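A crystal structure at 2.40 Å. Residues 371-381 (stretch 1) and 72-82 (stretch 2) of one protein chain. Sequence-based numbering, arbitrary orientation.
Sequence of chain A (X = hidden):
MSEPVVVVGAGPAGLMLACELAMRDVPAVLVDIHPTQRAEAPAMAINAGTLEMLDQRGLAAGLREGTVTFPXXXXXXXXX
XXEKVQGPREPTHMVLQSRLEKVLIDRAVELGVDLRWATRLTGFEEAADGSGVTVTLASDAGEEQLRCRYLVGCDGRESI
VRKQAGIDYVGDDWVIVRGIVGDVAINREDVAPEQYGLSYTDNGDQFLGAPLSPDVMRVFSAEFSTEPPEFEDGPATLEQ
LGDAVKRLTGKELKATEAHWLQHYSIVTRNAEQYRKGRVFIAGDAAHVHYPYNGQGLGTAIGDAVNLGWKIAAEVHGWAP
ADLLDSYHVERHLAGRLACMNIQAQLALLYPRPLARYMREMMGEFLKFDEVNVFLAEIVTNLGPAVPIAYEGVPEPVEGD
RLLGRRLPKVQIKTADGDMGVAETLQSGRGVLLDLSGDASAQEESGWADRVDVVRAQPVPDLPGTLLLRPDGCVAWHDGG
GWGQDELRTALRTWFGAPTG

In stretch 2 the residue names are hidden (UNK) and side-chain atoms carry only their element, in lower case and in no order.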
ATOM      1  N   VAL A 371       5.535   1.036  -8.036  1.00 50.45           N
ATOM      2  CA  VAL A 371       4.146   1.007  -7.597  1.00 45.74           C
ATOM      3  C   VAL A 371       3.265   1.689  -8.630  1.00 51.12           C
ATOM      4  O   VAL A 371       2.241   1.129  -9.054  1.00 50.11           O
ATOM      5  CB  VAL A 371       3.990   1.635  -6.204  1.00 48.35           C
ATOM      6  CG1 VAL A 371       2.498   1.765  -5.862  1.00 53.89           C
ATOM      7  CG2 VAL A 371       4.732   0.788  -5.139  1.00 39.27           C
ATOM      8  N   ASN A 372       3.676   2.882  -9.093  1.00 48.92           N
ATOM      9  CA  ASN A 372       2.903   3.609 -10.099  1.00 55.81           C
ATOM     10  C   ASN A 372       2.672   2.748 -11.329  1.00 58.76           C
ATOM     11  O   ASN A 372       1.542   2.642 -11.827  1.00 54.56           O
ATOM     12  CB  ASN A 372       3.609   4.902 -10.492  1.00 54.63           C
ATOM     13  CG  ASN A 372       3.237   6.060  -9.589  1.00 59.22           C
ATOM     14  OD1 ASN A 372       2.266   6.793  -9.837  1.00 63.76           O
ATOM     15  ND2 ASN A 372       4.007   6.227  -8.523  1.00 58.37           N
ATOM     16  N   VAL A 373       3.725   2.090 -11.809  1.00 43.77           N
ATOM     17  CA  VAL A 373       3.590   1.320 -13.035  1.00 44.34           C
ATOM     18  C   VAL A 373       2.700   0.111 -12.800  1.00 54.36           C
ATOM     19  O   VAL A 373       1.800  -0.183 -13.599  1.00 62.78           O
ATOM     20  CB  VAL A 373       4.982   0.935 -13.563  1.00 47.56           C
ATOM     21  CG1 VAL A 373       4.877  -0.100 -14.684  1.00 36.89           C
ATOM     22  CG2 VAL A 373       5.685   2.210 -14.023  1.00 42.82           C
ATOM     23  N   PHE A 374       2.892  -0.573 -11.677  1.00 50.16           N
ATOM     24  CA  PHE A 374       2.100  -1.766 -11.405  1.00 50.51           C
ATOM     25  C   PHE A 374       0.613  -1.442 -11.347  1.00 49.80           C
ATOM     26  O   PHE A 374      -0.192  -2.081 -12.039  1.00 45.14           O
ATOM     27  CB  PHE A 374       2.550  -2.412 -10.104  1.00 40.74           C
ATOM     28  CG  PHE A 374       1.597  -3.452  -9.586  1.00 49.94           C
ATOM     29  CD1 PHE A 374       1.567  -4.718 -10.145  1.00 48.16           C
ATOM     30  CD2 PHE A 374       0.775  -3.182  -8.505  1.00 47.61           C
ATOM     31  CE1 PHE A 374       0.716  -5.681  -9.664  1.00 44.37           C
ATOM     32  CE2 PHE A 374      -0.074  -4.146  -8.007  1.00 51.98           C
ATOM     33  CZ  PHE A 374      -0.102  -5.402  -8.589  1.00 50.90           C
ATOM     34  N   LEU A 375       0.240  -0.426 -10.544  1.00 50.54           N
ATOM     35  CA  LEU A 375      -1.169  -0.031 -10.392  1.00 54.20           C
ATOM     36  C   LEU A 375      -1.747   0.535 -11.682  1.00 51.24           C
ATOM     37  O   LEU A 375      -2.845   0.148 -12.085  1.00 59.17           O
ATOM     38  CB  LEU A 375      -1.321   0.989  -9.271  1.00 51.91           C
ATOM     39  CG  LEU A 375      -1.048   0.474  -7.856  1.00 50.32           C
ATOM     40  CD1 LEU A 375      -1.157   1.612  -6.851  1.00 50.59           C
ATOM     41  CD2 LEU A 375      -2.000  -0.668  -7.492  1.00 40.92           C
ATOM     42  N   ALA A 376      -1.011   1.425 -12.356  1.00 49.45           N
ATOM     43  CA  ALA A 376      -1.485   1.990 -13.620  1.00 43.18           C
ATOM     44  C   ALA A 376      -1.731   0.911 -14.664  1.00 46.08           C
ATOM     45  O   ALA A 376      -2.657   1.017 -15.479  1.00 52.28           O
ATOM     46  CB  ALA A 376      -0.488   3.012 -14.166  1.00 40.29           C
ATOM     47  N   GLU A 377      -0.895  -0.113 -14.681  1.00 45.01           N
ATOM     48  CA  GLU A 377      -1.090  -1.195 -15.638  1.00 42.72           C
ATOM     49  C   GLU A 377      -2.379  -1.939 -15.358  1.00 40.69           C
ATOM     50  O   GLU A 377      -3.121  -2.288 -16.288  1.00 41.78           O
ATOM     51  CB  GLU A 377       0.077  -2.176 -15.576  1.00 39.77           C
ATOM     52  CG  GLU A 377       1.344  -1.642 -16.188  1.00 59.35           C
ATOM     53  CD  GLU A 377       2.357  -2.744 -16.374  1.00 69.86           C
ATOM     54  OE1 GLU A 377       3.132  -2.639 -17.349  1.00 80.00           O
ATOM     55  OE2 GLU A 377       2.364  -3.726 -15.564  1.00 58.19           O
ATOM     56  N   ILE A 378      -2.640  -2.215 -14.083  1.00 33.46           N
ATOM     57  CA  ILE A 378      -3.777  -3.046 -13.718  1.00 44.15           C
ATOM     58  C   ILE A 378      -5.095  -2.280 -13.893  1.00 42.71           C
ATOM     59  O   ILE A 378      -5.997  -2.739 -14.598  1.00 39.35           O
ATOM     60  CB  ILE A 378      -3.557  -3.566 -12.294  1.00 42.40           C
ATOM     61  CG1 ILE A 378      -2.651  -4.766 -12.398  1.00 47.91           C
ATOM     62  CG2 ILE A 378      -4.849  -3.938 -11.599  1.00 44.14           C
ATOM     63  CD1 ILE A 378      -2.166  -5.194 -11.110  1.00 60.77           C
ATOM     64  N   VAL A 379      -5.190  -1.068 -13.337  1.00 45.19           N
ATOM     65  CA  VAL A 379      -6.427  -0.305 -13.473  1.00 44.58           C
ATOM     66  C   VAL A 379      -6.694   0.090 -14.913  1.00 51.20           C
ATOM     67  O   VAL A 379      -7.835   0.418 -15.234  1.00 45.46           O
ATOM     68  CB  VAL A 379      -6.467   0.963 -12.569  1.00 40.86           C
ATOM     69  CG1 VAL A 379      -5.946   0.637 -11.185  1.00 52.42           C
ATOM     70  CG2 VAL A 379      -5.692   2.126 -13.166  1.00 39.35           C
ATOM     71  N   THR A 380      -5.695   0.060 -15.809  1.00 42.59           N
ATOM     72  CA  THR A 380      -6.026   0.290 -17.218  1.00 44.44           C
ATOM     73  C   THR A 380      -6.227  -1.009 -17.988  1.00 44.10           C
ATOM     74  O   THR A 380      -6.451  -0.972 -19.208  1.00 35.54           O
ATOM     75  CB  THR A 380      -4.976   1.141 -17.919  1.00 43.10           C
ATOM     76  OG1 THR A 380      -3.699   0.481 -17.850  1.00 55.98           O
ATOM     77  CG2 THR A 380      -4.869   2.524 -17.276  1.00 33.71           C
ATOM     78  N   ASN A 381      -6.170  -2.152 -17.299  1.00 32.35           N
ATOM     79  CA  ASN A 381      -6.213  -3.473 -17.925  1.00 45.91           C
ATOM     80  C   ASN A 381      -5.116  -3.690 -18.980  1.00 41.68           C
ATOM     81  O   ASN A 381      -5.220  -4.622 -19.792  1.00 49.53           O
ATOM     82  CB  ASN A 381      -7.602  -3.742 -18.502  1.00 46.46           C
ATOM     83  CG  ASN A 381      -8.689  -3.649 -17.409  1.00 56.17           C
ATOM     84  OD1 ASN A 381      -9.481  -2.709 -17.390  1.00 61.97           O
ATOM     85  ND2 ASN A 381      -8.671  -4.587 -16.457  1.00 46.23           N
ATOM     86  N   UNK A  72      -5.589  11.424 -17.553  1.00 77.70           N
ATOM     87  CA  UNK A  72      -5.195  11.157 -16.188  1.00 81.88           C
ATOM     88  C   UNK A  72      -5.803   9.844 -15.724  1.00 70.50           C
ATOM     89  O   UNK A  72      -7.005   9.609 -15.887  1.00 73.98           O
ATOM     90  o   UNK A  72      -2.448  12.112 -14.901  1.00128.04           O
ATOM     91  c   UNK A  72      -5.581  12.330 -15.299  1.00 93.38           C
ATOM     92  o   UNK A  72      -3.091  13.548 -13.418  1.00134.42           O
ATOM     93  c   UNK A  72      -3.253  12.989 -14.506  1.00127.04           C
ATOM     94  c   UNK A  72      -4.485  13.384 -15.331  1.00110.84           C
ATOM     95  N   UNK A  73      -4.948   8.976 -15.203  1.00 61.77           N
ATOM     96  CA  UNK A  73      -5.331   7.696 -14.627  1.00 59.31           C
ATOM     97  C   UNK A  73      -5.286   7.869 -13.121  1.00 54.72           C
ATOM     98  O   UNK A  73      -4.218   8.144 -12.560  1.00 54.11           O
ATOM     99  c   UNK A  73      -4.383   6.571 -15.072  1.00 60.54           C
ATOM    100  c   UNK A  73      -4.638   5.340 -14.252  1.00 61.47           C
ATOM    101  c   UNK A  73      -4.512   6.283 -16.591  1.00 49.76           C
ATOM    102  N   UNK A  74      -6.428   7.705 -12.458  1.00 56.65           N
ATOM    103  CA  UNK A  74      -6.531   7.991 -11.037  1.00 55.21           C
ATOM    104  C   UNK A  74      -6.551   6.697 -10.226  1.00 50.43           C
ATOM    105  O   UNK A  74      -6.907   5.638 -10.730  1.00 58.85           O
ATOM    106  c   UNK A  74      -6.738  13.357 -10.710  1.00 94.19           C
ATOM    107  n   UNK A  74      -7.735  12.636 -11.236  1.00 86.80           N
ATOM    108  c   UNK A  74      -7.829  10.158 -11.524  1.00 62.73           C
ATOM    109  n   UNK A  74      -6.342  14.485 -11.301  1.00 97.29           N
ATOM    110  n   UNK A  74      -6.140  12.965  -9.587  1.00 91.49           N
ATOM    111  c   UNK A  74      -8.246  11.374 -10.678  1.00 73.23           C
ATOM    112  c   UNK A  74      -7.779   8.839 -10.739  1.00 58.62           C
ATOM    113  N   UNK A  75      -6.125   6.784  -8.971  1.00 54.58           N
ATOM    114  CA  UNK A  75      -6.290   5.719  -7.982  1.00 53.20           C
ATOM    115  C   UNK A  75      -7.112   6.321  -6.857  1.00 53.30           C
ATOM    116  O   UNK A  75      -6.646   7.235  -6.164  1.00 55.47           O
ATOM    117  c   UNK A  75      -5.324   1.453  -6.712  1.00 51.85           C
ATOM    118  c   UNK A  75      -4.898   2.614  -4.633  1.00 50.15           C
ATOM    119  c   UNK A  75      -5.143   1.423  -5.326  1.00 53.32           C
ATOM    120  c   UNK A  75      -4.834   3.834  -5.335  1.00 50.43           C
ATOM    121  c   UNK A  75      -5.257   2.679  -7.393  1.00 51.75           C
ATOM    122  c   UNK A  75      -5.027   3.882  -6.705  1.00 48.40           C
ATOM    123  c   UNK A  75      -4.942   5.205  -7.461  1.00 49.75           C
ATOM    124  N   UNK A  76      -8.320   5.813  -6.662  1.00 60.22           N
ATOM    125  CA  UNK A  76      -9.307   6.623  -5.963  1.00 73.20           C
ATOM    126  C   UNK A  76      -9.290   7.998  -6.621  1.00 77.31           C
ATOM    127  O   UNK A  76      -9.618   8.123  -7.805  1.00 70.25           O
ATOM    128  c   UNK A  76      -9.010   6.708  -4.458  1.00 67.69           C
ATOM    129  N   UNK A  77      -8.838   9.016  -5.889  1.00 84.80           N
ATOM    130  CA  UNK A  77      -8.773  10.379  -6.404  1.00 91.11           C
ATOM    131  C   UNK A  77      -7.345  10.898  -6.473  1.00 81.16           C
ATOM    132  O   UNK A  77      -7.143  12.109  -6.623  1.00 81.33           O
ATOM    133  o   UNK A  77      -8.492  12.441  -3.802  1.00115.26           O
ATOM    134  o   UNK A  77      -9.407  10.498  -3.335  1.00113.18           O
ATOM    135  c   UNK A  77      -9.639  11.316  -5.553  1.00101.01           C
ATOM    136  c   UNK A  77      -9.145  11.426  -4.128  1.00110.56           C
ATOM    137  N   UNK A  78      -6.356  10.018  -6.362  1.00 76.56           N
ATOM    138  CA  UNK A  78      -4.959  10.383  -6.544  1.00 77.24           C
ATOM    139  C   UNK A  78      -4.540  10.157  -7.994  1.00 79.56           C
ATOM    140  O   UNK A  78      -5.171   9.405  -8.738  1.00 87.35           O
ATOM    141  c   UNK A  78      -4.390   9.628  -4.145  1.00 71.86           C
ATOM    142  c   UNK A  78      -4.584  11.078  -3.712  1.00 65.68           C
ATOM    143  c   UNK A  78      -3.310   8.927  -3.309  1.00 70.21           C
ATOM    144  c   UNK A  78      -4.054   9.561  -5.628  1.00 74.74           C
ATOM    145  N   UNK A  79      -3.447  10.809  -8.380  1.00 68.19           N
ATOM    146  CA  UNK A  79      -2.888  10.684  -9.716  1.00 61.56           C
ATOM    147  C   UNK A  79      -1.933   9.511  -9.785  1.00 60.94           C
ATOM    148  O   UNK A  79      -1.144   9.305  -8.869  1.00 65.43           O
ATOM    149  n   UNK A  79       1.440  11.898 -14.614  1.00 92.64           N
ATOM    150  c   UNK A  79       1.042  12.064 -13.365  1.00 93.74           C
ATOM    151  n   UNK A  79      -0.072  12.752 -13.137  1.00 93.68           N
ATOM    152  c   UNK A  79      -0.636  13.000 -11.822  1.00 89.24           C
ATOM    153  c   UNK A  79      -2.123  11.944 -10.102  1.00 73.52           C
ATOM    154  n   UNK A  79       1.762  11.560 -12.365  1.00 89.89           N
ATOM    155  c   UNK A  79      -1.541  11.840 -11.470  1.00 80.01           C
ATOM    156  N   UNK A  80      -1.967   8.776 -10.898  1.00 61.39           N
ATOM    157  CA  UNK A  80      -0.985   7.732 -11.178  1.00 58.14           C
ATOM    158  C   UNK A  80      -0.094   8.151 -12.344  1.00 60.74           C
ATOM    159  O   UNK A  80      -0.596   8.529 -13.410  1.00 57.80           O
ATOM    160  c   UNK A  80      -3.200   4.551 -10.950  1.00 59.19           C
ATOM    161  c   UNK A  80      -2.454   5.746 -10.388  1.00 52.36           C
ATOM    162  c   UNK A  80      -1.656   6.399 -11.500  1.00 49.39           C
ATOM    163  c   UNK A  80      -1.508   5.310  -9.316  1.00 49.88           C
ATOM    164  N   UNK A  81       1.228   8.076 -12.136  1.00 58.16           N
ATOM    165  CA  UNK A  81       2.225   8.405 -13.163  1.00 63.39           C
ATOM    166  C   UNK A  81       2.134   7.402 -14.317  1.00 61.22           C
ATOM    167  O   UNK A  81       2.926   6.467 -14.449  1.00 53.45           O
ATOM    168  c   UNK A  81       3.630   8.426 -12.561  1.00 54.09           C
ATOM    169  N   UNK A  82       1.133   7.602 -15.173  1.00 66.45           N
ATOM    170  CA  UNK A  82       0.931   6.666 -16.270  1.00 64.60           C
ATOM    171  C   UNK A  82       2.018   6.786 -17.331  1.00 65.80           C
ATOM    172  O   UNK A  82       2.251   5.824 -18.070  1.00 62.74           O
ATOM    173  c   UNK A  82      -1.157   5.415 -20.348  1.00 44.72           C
ATOM    174  c   UNK A  82      -0.822   6.308 -19.319  1.00 43.74           C
ATOM    175  c   UNK A  82      -0.461   6.878 -16.882  1.00 54.44           C
ATOM    176  c   UNK A  82      -1.131   4.577 -17.702  1.00 53.49           C
ATOM    177  c   UNK A  82      -1.474   4.109 -20.054  1.00 47.75           C
ATOM    178  c   UNK A  82      -0.809   5.900 -17.991  1.00 48.52           C
ATOM    179  c   UNK A  82      -1.461   3.679 -18.733  1.00 51.29           C
TER

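Position 72 has three side-chain carbons in a row, the third carrying two oxygens, and lies beyond reach of stretch 1. A carboxylate at that distance from CB is Glu-72. Position 73 has one carbon carrying two more, with CA-to-CB directed toward the helix; one branch lies 3.6 Å from CG2 of Val-379, the other 3.8 Å from CG2 of Thr-380. A fork at CB into two single carbons, three side-chain carbons in all and no heteroatom, defines Val-73; isoleucine would carry a fourth.

Position 74 has three carbons, a nitrogen, then a carbon bearing two nitrogens: a guanidinium, hence Arg-74. Its CA-to-CB bond points away from the helix, and its NH2 lies 4.0 Å from OE2 of Glu-72, a long salt bridge of charges only. Position 75 has one carbon and a six-carbon ring without a hydroxyl, so it is Phe-75. CD1 of Leu-375 sits 4.1 Å from the ring centroid, 9° off the normal, a CH-pi contact over one face; CG1 of Val-379 lies at the edge, 4.4 Å from CD1 of Phe-75.

Position 76 has a single side-chain carbon, Ala-76, and position 77 has two carbons, the second with two oxygens, Asp-77. Neither reaches the helix; both occupy the middle of a type II' turn that begins at Phe-75 and ends at position 78. There, four carbons forked at the second give Leu-78, whose N donates to O of Phe-75 at 2.8 Å.

Position 79 repeats the guanidinium pattern and is Arg-79; its NE forms a salt bridge with OE1 of Glu-72 at 3.0 Å, although the hydrogen bond within it is weak. Position 80 has four carbons forked at the second and points toward the helix: Leu-80. Its CD2 lies 4.3 Å from CB of Leu-375, and its CD1 4.1 Å from CG2 of Val-379.

Position 81 has one carbon, 3.5 Å from OD1 of Asn-372, and is Ala-81. Position 82 has one carbon and a six-carbon ring without oxygen, Phe-82; CB of Ala-376 lies at the ring edge, 3.9 Å from CD1 of Phe-82.

The helix crosses the two strands at 106° and 94°, nearly at right angles. Val-73, Phe-75 and Leu-80 point toward it and pack against Leu-375, Ala-376, Val-379 and Thr-380. The one cross-stretch hydrogen bond runs from N of Ala-81 to OD1 of Asn-372, at 2.8 Å and 164°; this near-linear bond satisfies a backbone donor beside the apolar packing. Together the stretches bury 499 Å².

Stretch 2, residues 72-82: EVRFADLRLAF
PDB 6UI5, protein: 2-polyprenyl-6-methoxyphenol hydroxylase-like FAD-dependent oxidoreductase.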